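Local atomic coordinates of AvrRpt2 (Erwinia amylovora, PDB entry 6HQZ), a protein that probably acts as a papain-like C70-family cysteine protease that the fire blight pathogen delivers into plant cells as a type III effector. Residues M18-A23 and W104-L109; R140-W143 and H147-L150; V108-D113 and A118-D123; N85-C88 and P92-F95. All coordinates share one frame; numbering follows the deposited sequence.

Interaction 1 (M18-A23 and W104-L109)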
loop_
_atom_site.group_PDB
_atom_site.type_symbol
_atom_site.label_atom_id
_atom_site.label_comp_id
_atom_site.label_asym_id
_atom_site.label_seq_id
_atom_site.Cartn_x
_atom_site.Cartn_y
_atom_site.Cartn_z
ATOM N N MET A 18 -15.648 -7.329 -26.700
ATOM C CA MET A 18 -15.354 -6.837 -25.361
ATOM C C MET A 18 -14.188 -7.645 -24.758
ATOM O O MET A 18 -14.144 -7.960 -23.570
ATOM C CB MET A 18 -16.597 -6.949 -24.492
ATOM C CG MET A 18 -17.680 -5.967 -24.907
ATOM S SD MET A 18 -17.114 -4.375 -24.312
ATOM C CE MET A 18 -16.976 -4.770 -22.507
ATOM N N GLY A 19 -13.265 -7.991 -25.627
ATOM C CA GLY A 19 -12.138 -8.832 -25.259
ATOM C C GLY A 19 -11.326 -8.249 -24.122
ATOM O O GLY A 19 -10.807 -9.042 -23.330
ATOM N N CYS A 20 -11.235 -6.910 -23.992
ATOM C CA CYS A 20 -10.440 -6.287 -22.928
ATOM C C CYS A 20 -11.083 -6.539 -21.565
ATOM O O CYS A 20 -10.364 -6.765 -20.584
ATOM C CB CYS A 20 -10.123 -4.812 -23.181
ATOM S SG CYS A 20 -11.590 -3.837 -23.442
ATOM N N TRP A 21 -12.413 -6.596 -21.508
ATOM C CA TRP A 21 -13.079 -6.965 -20.234
ATOM C C TRP A 21 -12.663 -8.382 -19.737
ATOM O O TRP A 21 -12.349 -8.598 -18.526
ATOM C CB TRP A 21 -14.600 -6.835 -20.362
ATOM C CG TRP A 21 -15.394 -7.588 -19.261
ATOM C CD1 TRP A 21 -15.854 -8.868 -19.299
ATOM C CD2 TRP A 21 -15.753 -7.067 -17.989
ATOM N NE1 TRP A 21 -16.494 -9.176 -18.109
ATOM C CE2 TRP A 21 -16.471 -8.074 -17.302
ATOM C CE3 TRP A 21 -15.609 -5.825 -17.399
ATOM C CZ2 TRP A 21 -16.972 -7.895 -16.024
ATOM C CZ3 TRP A 21 -16.112 -5.643 -16.120
ATOM C CH2 TRP A 21 -16.782 -6.663 -15.454
ATOM N N TYR A 22 -12.694 -9.335 -20.651
ATOM C CA TYR A 22 -12.440 -10.723 -20.242
ATOM C C TYR A 22 -10.984 -10.862 -19.874
ATOM O O TYR A 22 -10.664 -11.533 -18.865
ATOM C CB TYR A 22 -12.858 -11.735 -21.294
ATOM C CG TYR A 22 -14.341 -11.657 -21.559
ATOM C CD1 TYR A 22 -15.250 -12.231 -20.661
ATOM C CD2 TYR A 22 -14.859 -10.994 -22.677
ATOM C CE1 TYR A 22 -16.623 -12.177 -20.873
ATOM C CE2 TYR A 22 -16.237 -10.931 -22.903
ATOM C CZ TYR A 22 -17.101 -11.541 -21.997
ATOM O OH TYR A 22 -18.434 -11.483 -22.173
ATOM N N ALA A 23 -10.119 -10.208 -20.645
ATOM C CA ALA A 23 -8.707 -10.252 -20.323
ATOM C C ALA A 23 -8.393 -9.628 -18.957
ATOM O O ALA A 23 -7.644 -10.248 -18.170
ATOM C CB ALA A 23 -7.860 -9.627 -21.406
ATOM N N TRP A 104 -12.468 4.032 -25.936
ATOM C CA TRP A 104 -12.352 3.653 -24.564
ATOM C C TRP A 104 -11.710 2.251 -24.516
ATOM O O TRP A 104 -11.940 1.413 -25.395
ATOM C CB TRP A 104 -13.707 3.643 -23.854
ATOM C CG TRP A 104 -14.223 5.034 -23.639
ATOM C CD1 TRP A 104 -14.922 5.773 -24.556
ATOM C CD2 TRP A 104 -13.971 5.881 -22.552
ATOM N NE1 TRP A 104 -15.177 7.031 -24.056
ATOM C CE2 TRP A 104 -14.607 7.112 -22.818
ATOM C CE3 TRP A 104 -13.278 5.726 -21.339
ATOM C CZ2 TRP A 104 -14.580 8.176 -21.920
ATOM C CZ3 TRP A 104 -13.219 6.781 -20.490
ATOM C CH2 TRP A 104 -13.895 7.994 -20.777
ATOM N N HIS A 105 -10.955 2.034 -23.482
ATOM C CA HIS A 105 -10.203 0.786 -23.259
ATOM C C HIS A 105 -10.168 0.408 -21.786
ATOM O O HIS A 105 -10.317 1.264 -20.911
ATOM C CB HIS A 105 -8.746 0.961 -23.796
ATOM C CG HIS A 105 -8.709 1.197 -25.251
ATOM N ND1 HIS A 105 -8.571 0.178 -26.155
ATOM C CD2 HIS A 105 -8.960 2.315 -25.976
ATOM C CE1 HIS A 105 -8.616 0.670 -27.376
ATOM N NE2 HIS A 105 -8.879 1.962 -27.299
ATOM N N MET A 106 -9.851 -0.859 -21.510
ATOM C CA MET A 106 -9.643 -1.319 -20.185
ATOM C C MET A 106 -8.255 -1.882 -20.060
ATOM O O MET A 106 -7.805 -2.569 -20.985
ATOM C CB MET A 106 -10.638 -2.401 -19.859
ATOM C CG MET A 106 -12.044 -1.964 -19.640
ATOM S SD MET A 106 -13.051 -3.422 -19.377
ATOM C CE MET A 106 -12.381 -3.936 -17.800
ATOM N N SER A 107 -7.601 -1.591 -18.923
ATOM C CA SER A 107 -6.250 -2.049 -18.656
ATOM C C SER A 107 -6.136 -2.378 -17.216
ATOM O O SER A 107 -7.041 -2.074 -16.425
ATOM C CB SER A 107 -5.241 -0.977 -19.032
ATOM O OG SER A 107 -5.230 -0.748 -20.439
ATOM N N VAL A 108 -5.041 -3.014 -16.840
ATOM C CA VAL A 108 -4.833 -3.405 -15.457
ATOM C C VAL A 108 -3.668 -2.741 -14.843
ATOM O O VAL A 108 -2.541 -2.944 -15.301
ATOM C CB VAL A 108 -4.641 -4.950 -15.330
ATOM C CG1 VAL A 108 -4.383 -5.272 -13.833
ATOM C CG2 VAL A 108 -5.879 -5.692 -15.838
ATOM N N LEU A 109 -3.952 -1.926 -13.813
ATOM C CA LEU A 109 -2.956 -1.220 -13.023
ATOM C C LEU A 109 -2.253 -2.218 -12.130
ATOM O O LEU A 109 -2.931 -2.950 -11.379
ATOM C CB LEU A 109 -3.584 -0.175 -12.123
ATOM C CG LEU A 109 -2.594 0.689 -11.342
ATOM C CD1 LEU A 109 -1.634 1.515 -12.229
ATOM C CD2 LEU A 109 -3.454 1.544 -10.435
#
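Met106 reaches from its strand to the first turn of helix 19-27, and its thioether lies alongside Trp21. Its SD sits 3.6 Å from Trp21 CA, and the terminal CE is 3.8 Å from Trp21 CE3. Relative to the six-membered ring the sulfur lies at the edge, 5.4 Å from SD to the ring centroid and 83° off the ring normal, a Met-aromatic contact. A bend at the last torsion (chi3 68°) brings the methyl to CE3 of the indole; an unbranched, polarisable side chain can adapt in this way to a ring beside a helix backbone. The other neighbour is Cys20, whose SG is 4.0 Å from Met106 CB. A cysteine at the start of a helix packed on a sheet is the arrangement in which papain-like proteases carry their nucleophile, so Cys20 is probably that residue, and His105, next to Met106 on the strand, probably occupies the place of the family's histidine. Met106 N is buried by the contact and has no partner in the model. Farther out, Trp21 NE1 is tied to Ser34 O, which helps to hold the indole, while Met94 of strand 93-98 packs on both Trp21 and Met106. Tyr44 also touches Met106, and Leu40 flanks Cys20.

Interaction 2 (R140-W143 and H147-L150)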
loop_
_atom_site.group_PDB
_atom_site.type_symbol
_atom_site.label_atom_id
_atom_site.label_comp_id
_atom_site.label_asym_id
_atom_site.label_seq_id
_atom_site.Cartn_x
_atom_site.Cartn_y
_atom_site.Cartn_z
ATOM N N ARG A 140 -7.204 10.860 -18.383
ATOM C CA ARG A 140 -7.955 9.943 -19.273
ATOM C C ARG A 140 -8.782 8.915 -18.581
ATOM O O ARG A 140 -9.585 8.280 -19.224
ATOM C CB ARG A 140 -6.967 9.264 -20.212
ATOM C CG ARG A 140 -6.199 10.275 -21.036
ATOM C CD ARG A 140 -5.252 9.630 -22.013
ATOM N NE ARG A 140 -4.764 10.669 -22.919
ATOM C CZ ARG A 140 -5.515 11.214 -23.876
ATOM N NH1 ARG A 140 -6.769 10.767 -24.110
ATOM N NH2 ARG A 140 -5.028 12.203 -24.602
ATOM N N LEU A 141 -8.667 8.803 -17.259
ATOM C CA LEU A 141 -9.489 7.885 -16.506
ATOM C C LEU A 141 -10.960 8.201 -16.653
ATOM O O LEU A 141 -11.344 9.388 -16.856
ATOM C CB LEU A 141 -9.131 7.954 -14.997
ATOM C CG LEU A 141 -9.835 6.980 -14.077
ATOM C CD1 LEU A 141 -9.498 5.509 -14.322
ATOM C CD2 LEU A 141 -9.477 7.339 -12.632
ATOM N N ALA A 142 -11.773 7.160 -16.621
ATOM C CA ALA A 142 -13.231 7.322 -16.713
ATOM C C ALA A 142 -13.913 7.951 -15.478
ATOM O O ALA A 142 -14.820 7.386 -14.959
ATOM C CB ALA A 142 -13.864 5.977 -17.020
ATOM N N TRP A 143 -13.561 9.179 -15.168
ATOM C CA TRP A 143 -14.050 9.898 -13.983
ATOM C C TRP A 143 -15.549 10.013 -13.905
ATOM O O TRP A 143 -16.091 10.113 -12.830
ATOM C CB TRP A 143 -13.448 11.283 -13.941
ATOM C CG TRP A 143 -12.025 11.279 -13.729
ATOM C CD1 TRP A 143 -11.077 11.511 -14.638
ATOM C CD2 TRP A 143 -11.360 11.006 -12.506
ATOM N NE1 TRP A 143 -9.841 11.433 -14.067
ATOM C CE2 TRP A 143 -9.982 11.100 -12.756
ATOM C CE3 TRP A 143 -11.795 10.714 -11.213
ATOM C CZ2 TRP A 143 -9.008 10.894 -11.752
ATOM C CZ3 TRP A 143 -10.829 10.558 -10.190
ATOM C CH2 TRP A 143 -9.454 10.620 -10.485
ATOM N N HIS A 147 -17.494 3.376 -11.403
ATOM C CA HIS A 147 -16.875 2.051 -11.591
ATOM C C HIS A 147 -15.667 2.112 -12.481
ATOM O O HIS A 147 -15.307 1.127 -13.084
ATOM C CB HIS A 147 -17.868 1.007 -12.090
ATOM C CG HIS A 147 -18.720 1.457 -13.234
ATOM N ND1 HIS A 147 -19.937 2.072 -13.053
ATOM C CD2 HIS A 147 -18.530 1.382 -14.575
ATOM C CE1 HIS A 147 -20.461 2.356 -14.235
ATOM N NE2 HIS A 147 -19.607 1.980 -15.174
ATOM N N ALA A 148 -15.037 3.278 -12.522
ATOM C CA ALA A 148 -13.864 3.536 -13.312
ATOM C C ALA A 148 -12.714 2.564 -12.989
ATOM O O ALA A 148 -11.954 2.219 -13.903
ATOM C CB ALA A 148 -13.435 4.985 -13.160
ATOM N N MET A 149 -12.607 2.127 -11.716
ATOM C CA MET A 149 -11.461 1.356 -11.230
ATOM C C MET A 149 -12.039 0.239 -10.387
ATOM O O MET A 149 -12.657 0.529 -9.340
ATOM C CB MET A 149 -10.593 2.272 -10.360
ATOM C CG MET A 149 -9.732 3.274 -11.194
ATOM S SD MET A 149 -8.972 4.452 -10.097
ATOM C CE MET A 149 -7.757 3.465 -9.323
ATOM N N LEU A 150 -11.901 -1.005 -10.864
ATOM C CA LEU A 150 -12.441 -2.161 -10.224
ATOM C C LEU A 150 -11.335 -3.065 -9.702
ATOM O O LEU A 150 -10.255 -3.190 -10.300
ATOM C CB LEU A 150 -13.342 -2.967 -11.150
ATOM C CG LEU A 150 -14.657 -2.326 -11.575
ATOM C CD1 LEU A 150 -15.404 -3.259 -12.521
ATOM C CD2 LEU A 150 -15.576 -1.994 -10.404
#
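Leu141 and Met149 meet through their side chains, which cross at about a right angle. Both methyls of the leucine take part: CD1 lies 3.9 Å from Met149 CG, and CD2 is equally far from Met149 SD. The leucine's CG is anti to its own backbone N (chi1 -176°), which carries the branched end toward strand 149-152, and the extended second torsion of Met149 (chi2 171°) carries its sulfur to that end. A second apolar contact pairs two alanines, with CB of Ala142 4.0 Å from CB of Ala148; with single methyls the two backbones can approach to 5.1 Å between their CA atoms. Tightest of all is a backbone-to-methyl contact, Ala142 O to Ala148 CB at 3.3 Å. Polar bonding stays within or beyond the segments. Ala142 is the centre of an inverse gamma turn, closed by a weak bond from Trp143 N to Leu141 O, and both alanines have backbone hydrogen bonds to Gly96 of the neighbouring strand 93-98. The loop leaving helix 134-140 is thus laid against the start of the last strand. With no hydrogen bond crossing directly, the contact depends on van der Waals fit and apolar burial, while Gly96, bonded to both alanine backbones, ties the two segments to the same strand.

Interaction 3 (V108-D113 and A118-D123)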
loop_
_atom_site.group_PDB
_atom_site.type_symbol
_atom_site.label_atom_id
_atom_site.label_comp_id
_atom_site.label_asym_id
_atom_site.label_seq_id
_atom_site.Cartn_x
_atom_site.Cartn_y
_atom_site.Cartn_z
ATOM N N VAL A 108 -5.041 -3.014 -16.840
ATOM C CA VAL A 108 -4.833 -3.405 -15.457
ATOM C C VAL A 108 -3.668 -2.741 -14.843
ATOM O O VAL A 108 -2.541 -2.944 -15.301
ATOM C CB VAL A 108 -4.641 -4.950 -15.330
ATOM C CG1 VAL A 108 -4.383 -5.272 -13.833
ATOM C CG2 VAL A 108 -5.879 -5.692 -15.838
ATOM N N LEU A 109 -3.952 -1.926 -13.813
ATOM C CA LEU A 109 -2.956 -1.220 -13.023
ATOM C C LEU A 109 -2.253 -2.218 -12.130
ATOM O O LEU A 109 -2.931 -2.950 -11.379
ATOM C CB LEU A 109 -3.584 -0.175 -12.123
ATOM C CG LEU A 109 -2.594 0.689 -11.342
ATOM C CD1 LEU A 109 -1.634 1.515 -12.229
ATOM C CD2 LEU A 109 -3.454 1.544 -10.435
ATOM N N THR A 110 -0.938 -2.223 -12.195
ATOM C CA THR A 110 -0.116 -3.181 -11.368
ATOM C C THR A 110 0.924 -2.562 -10.416
ATOM O O THR A 110 1.399 -3.249 -9.484
ATOM C CB THR A 110 0.634 -4.189 -12.242
ATOM O OG1 THR A 110 1.692 -3.501 -12.976
ATOM C CG2 THR A 110 -0.368 -4.925 -13.145
ATOM N N GLY A 111 1.410 -1.364 -10.735
ATOM C CA GLY A 111 2.364 -0.713 -9.922
ATOM C C GLY A 111 2.555 0.737 -10.255
ATOM O O GLY A 111 1.918 1.259 -11.150
ATOM N N ILE A 112 3.456 1.380 -9.534
ATOM C CA ILE A 112 3.781 2.829 -9.716
ATOM C C ILE A 112 5.264 2.947 -9.834
ATOM O O ILE A 112 6.031 2.350 -9.028
ATOM C CB ILE A 112 3.304 3.676 -8.514
ATOM C CG1 ILE A 112 1.784 3.518 -8.325
ATOM C CG2 ILE A 112 3.682 5.160 -8.663
ATOM C CD1 ILE A 112 0.927 3.972 -9.520
ATOM N N ASP A 113 5.660 3.717 -10.825
ATOM C CA ASP A 113 7.008 4.124 -10.984
ATOM C C ASP A 113 7.131 5.556 -10.428
ATOM O O ASP A 113 6.855 6.532 -11.137
ATOM C CB ASP A 113 7.391 3.993 -12.475
ATOM C CG ASP A 113 8.783 4.548 -12.800
ATOM O OD1 ASP A 113 9.416 5.269 -11.969
ATOM O OD2 ASP A 113 9.252 4.272 -13.923
ATOM N N ALA A 118 4.894 7.713 -13.159
ATOM C CA ALA A 118 4.178 6.888 -14.135
ATOM C C ALA A 118 3.510 5.693 -13.472
ATOM O O ALA A 118 3.942 5.209 -12.429
ATOM C CB ALA A 118 5.148 6.411 -15.213
ATOM N N ILE A 119 2.451 5.200 -14.113
ATOM C CA ILE A 119 1.772 4.004 -13.685
ATOM C C ILE A 119 2.250 2.866 -14.539
ATOM O O ILE A 119 2.667 3.071 -15.662
ATOM C CB ILE A 119 0.258 4.103 -13.793
ATOM C CG1 ILE A 119 -0.195 4.330 -15.252
ATOM C CG2 ILE A 119 -0.190 5.280 -12.937
ATOM C CD1 ILE A 119 -1.611 3.841 -15.448
ATOM N N ILE A 120 2.169 1.665 -13.970
ATOM C CA ILE A 120 2.592 0.476 -14.632
ATOM C C ILE A 120 1.342 -0.374 -14.839
ATOM O O ILE A 120 0.615 -0.628 -13.909
ATOM C CB ILE A 120 3.600 -0.342 -13.786
ATOM C CG1 ILE A 120 4.752 0.579 -13.315
ATOM C CG2 ILE A 120 4.111 -1.476 -14.587
ATOM C CD1 ILE A 120 5.695 -0.052 -12.331
ATOM N N PHE A 121 1.140 -0.859 -16.070
ATOM C CA PHE A 121 -0.112 -1.526 -16.374
ATOM C C PHE A 121 0.049 -2.529 -17.481
ATOM O O PHE A 121 0.926 -2.398 -18.365
ATOM C CB PHE A 121 -1.205 -0.503 -16.738
ATOM C CG PHE A 121 -0.968 0.237 -18.010
ATOM C CD1 PHE A 121 -0.066 1.320 -18.071
ATOM C CD2 PHE A 121 -1.645 -0.131 -19.175
ATOM C CE1 PHE A 121 0.122 2.015 -19.274
ATOM C CE2 PHE A 121 -1.468 0.579 -20.383
ATOM C CZ PHE A 121 -0.565 1.617 -20.461
ATOM N N HIS A 122 -0.796 -3.553 -17.405
ATOM C CA HIS A 122 -0.949 -4.565 -18.426
ATOM C C HIS A 122 -2.053 -4.054 -19.372
ATOM O O HIS A 122 -3.166 -3.837 -18.939
ATOM C CB HIS A 122 -1.470 -5.890 -17.870
ATOM C CG HIS A 122 -0.437 -6.691 -17.137
ATOM N ND1 HIS A 122 0.915 -6.433 -17.247
ATOM C CD2 HIS A 122 -0.558 -7.758 -16.321
ATOM C CE1 HIS A 122 1.579 -7.290 -16.488
ATOM N NE2 HIS A 122 0.712 -8.138 -15.956
ATOM N N ASP A 123 -1.738 -3.993 -20.655
ATOM C CA ASP A 123 -2.685 -3.552 -21.698
ATOM C C ASP A 123 -3.013 -4.771 -22.560
ATOM O O ASP A 123 -2.154 -5.313 -23.259
ATOM C CB ASP A 123 -2.049 -2.465 -22.526
ATOM C CG ASP A 123 -3.030 -1.824 -23.528
ATOM O OD1 ASP A 123 -3.726 -2.534 -24.252
ATOM O OD2 ASP A 123 -3.025 -0.620 -23.651
#
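Val108 and His122 bind each other through both backbone groups, Val108 N to His122 O at 2.9 Å and His122 N to Val108 O at 2.8 Å. At the other end Asp113 and Ala118 form a second reciprocal pair. Between them Ile120 O receives Thr110 N at 2.8 Å, nearly straight (169°), and a weak bond from Gly111 N at 3.4 Å. Ile120 N returns a bond to Gly111 O, approaching from above the carbonyl plane, 42° out of it. Ile120 CD1 lies 3.8 Å from Gly111 C, against the bare backbone of the glycine. Thr110 sets its CG2 over the face of the His122 ring, a CH-pi contact of 4.3 Å to the centroid; Val8 O and Asp129 N bind the ring nitrogens and fix its rotation. On the face bearing Leu109, Ile112, Ile119 and Phe121, Leu109 CD1 lies 3.6 Å from Ile119 CB, the two chains crossing at about a right angle, and Ile112 CD1 meets Ile119 CG2 at 3.8 Å. Helix 80-90 packs on Leu109, Ile112 and Ile119, which suits their apolar side chains. Two residues, Thr110 and Gly111, facing the single Ile120 make a classic beta bulge within an antiparallel hairpin of the central sheet.

Interaction 4 (N85-C88 and P92-F95)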
loop_
_atom_site.group_PDB
_atom_site.type_symbol
_atom_site.label_atom_id
_atom_site.label_comp_id
_atom_site.label_asym_id
_atom_site.label_seq_id
_atom_site.Cartn_x
_atom_site.Cartn_y
_atom_site.Cartn_z
ATOM N N ASN A 85 -0.869 2.977 -2.458
ATOM C CA ASN A 85 -1.636 2.551 -1.319
ATOM C C ASN A 85 -2.799 1.659 -1.797
ATOM O O ASN A 85 -3.004 0.596 -1.246
ATOM C CB ASN A 85 -2.107 3.807 -0.590
ATOM C CG ASN A 85 -2.980 3.533 0.604
ATOM O OD1 ASN A 85 -2.881 2.491 1.279
ATOM N ND2 ASN A 85 -3.814 4.535 0.931
ATOM N N LEU A 86 -3.539 2.094 -2.828
ATOM C CA LEU A 86 -4.679 1.330 -3.343
ATOM C C LEU A 86 -4.301 -0.068 -3.838
ATOM O O LEU A 86 -4.980 -1.046 -3.517
ATOM C CB LEU A 86 -5.413 2.102 -4.458
ATOM C CG LEU A 86 -6.288 3.254 -3.915
ATOM C CD1 LEU A 86 -6.823 4.146 -5.037
ATOM C CD2 LEU A 86 -7.456 2.728 -3.082
ATOM N N LEU A 87 -3.224 -0.153 -4.609
ATOM C CA LEU A 87 -2.703 -1.466 -5.091
ATOM C C LEU A 87 -2.238 -2.392 -3.959
ATOM O O LEU A 87 -2.444 -3.614 -3.968
ATOM C CB LEU A 87 -1.527 -1.204 -6.028
ATOM C CG LEU A 87 -1.851 -0.563 -7.367
ATOM C CD1 LEU A 87 -0.635 0.049 -8.019
ATOM C CD2 LEU A 87 -2.496 -1.583 -8.253
ATOM N N CYS A 88 -1.628 -1.782 -2.969
ATOM C CA CYS A 88 -1.208 -2.489 -1.735
ATOM C C CYS A 88 -2.397 -3.114 -0.971
ATOM O O CYS A 88 -2.298 -4.240 -0.502
ATOM C CB CYS A 88 -0.439 -1.516 -0.850
ATOM S SG CYS A 88 0.287 -2.263 0.633
ATOM N N PRO A 92 -4.318 -5.968 -7.975
ATOM C CA PRO A 92 -4.465 -5.258 -9.262
ATOM C C PRO A 92 -5.860 -4.635 -9.506
ATOM O O PRO A 92 -6.931 -5.136 -9.035
ATOM C CB PRO A 92 -4.176 -6.332 -10.300
ATOM C CG PRO A 92 -4.298 -7.629 -9.606
ATOM C CD PRO A 92 -4.110 -7.414 -8.124
ATOM N N ILE A 93 -5.843 -3.551 -10.229
ATOM C CA ILE A 93 -7.051 -2.739 -10.390
ATOM C C ILE A 93 -7.287 -2.508 -11.904
ATOM O O ILE A 93 -6.418 -2.005 -12.626
ATOM C CB ILE A 93 -6.881 -1.370 -9.730
ATOM C CG1 ILE A 93 -6.731 -1.491 -8.248
ATOM C CG2 ILE A 93 -8.075 -0.457 -10.048
ATOM C CD1 ILE A 93 -6.131 -0.264 -7.595
ATOM N N MET A 94 -8.455 -2.919 -12.358
ATOM C CA MET A 94 -8.795 -2.691 -13.766
ATOM C C MET A 94 -9.502 -1.353 -13.934
ATOM O O MET A 94 -10.490 -1.067 -13.227
ATOM C CB MET A 94 -9.610 -3.799 -14.384
ATOM C CG MET A 94 -10.887 -4.189 -13.778
ATOM S SD MET A 94 -11.554 -5.657 -14.647
ATOM C CE MET A 94 -13.276 -5.220 -14.601
ATOM N N PHE A 95 -8.980 -0.586 -14.884
ATOM C CA PHE A 95 -9.423 0.787 -15.131
ATOM C C PHE A 95 -9.815 1.013 -16.581
ATOM O O PHE A 95 -9.206 0.512 -17.556
ATOM C CB PHE A 95 -8.372 1.830 -14.684
ATOM C CG PHE A 95 -7.122 1.859 -15.480
ATOM C CD1 PHE A 95 -6.109 0.982 -15.172
ATOM C CD2 PHE A 95 -6.897 2.797 -16.455
ATOM C CE1 PHE A 95 -4.903 1.018 -15.834
ATOM C CE2 PHE A 95 -5.675 2.864 -17.105
ATOM C CZ PHE A 95 -4.693 1.959 -16.818
#
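Ile93 points its side chain at helix 80-90 and touches it with the end of its longer branch. CG1 is anti to the carbonyl carbon (chi1 -65°) and the next torsion is extended (chi2 162°), so CD1 stands at full reach from the strand and meets two successive leucines. It is 3.9 Å from Leu87 CD2 and 4.0 Å from Leu86 CB. The approaches differ: Leu87 comes with one methyl of its fork, its chain running at a slant to that of Ile93, whereas Leu86 offers only the base of its side chain. Leu86 also packs on Phe78 and Val70. Leu87 CD2 also lies near the backbone of the strand's approach, 4.3 Å from Pro92 CA. The Pro92 ring itself is directed away from the helix and packs on Val108, while Pro92, already extended, leads into strand 93-98 with its CA near the leucine.

Beyond this first layer Met149 packs on Ile93 from the adjacent strand, and Phe3 and Leu109 also pack on Leu87. The next helix residue, Cys88, turns elsewhere: its SG is disulfide-bonded to Cys88 of the second subunit. One short stretch of helix therefore presents leucines to its own sheet and a cysteine to the dimer interface. Branched aliphatic residues fit the inner side, where the side chains that meet are all apolar. Since no hydrogen bond joins the two segments, the helix is seated on the strand by dispersion and apolar burial, whereas the covalent bond lies on the subunit side.

All four contacts bear on one six-stranded antiparallel sheet, whose central strands run in the order 149-152, 93-98, 104-113, 118-123. Interaction 1 opens first in the chain, and interaction 4 is nested inside the long loop it closes; interaction 3 continues from interaction 1 along strand 104-113, sharing Val108 and Leu109, and interaction 2 follows last. Interactions 3 and 4 have the closest centres, about 9 Å apart, and 1 and 4 the most distant, about 15 Å. Interactions 2 and 3 do not touch. Helix 19-27 and helix 80-90 are thereby both secured to the same sheet, the former beside the probable active site and the latter at the disulfide-linked dimer interface.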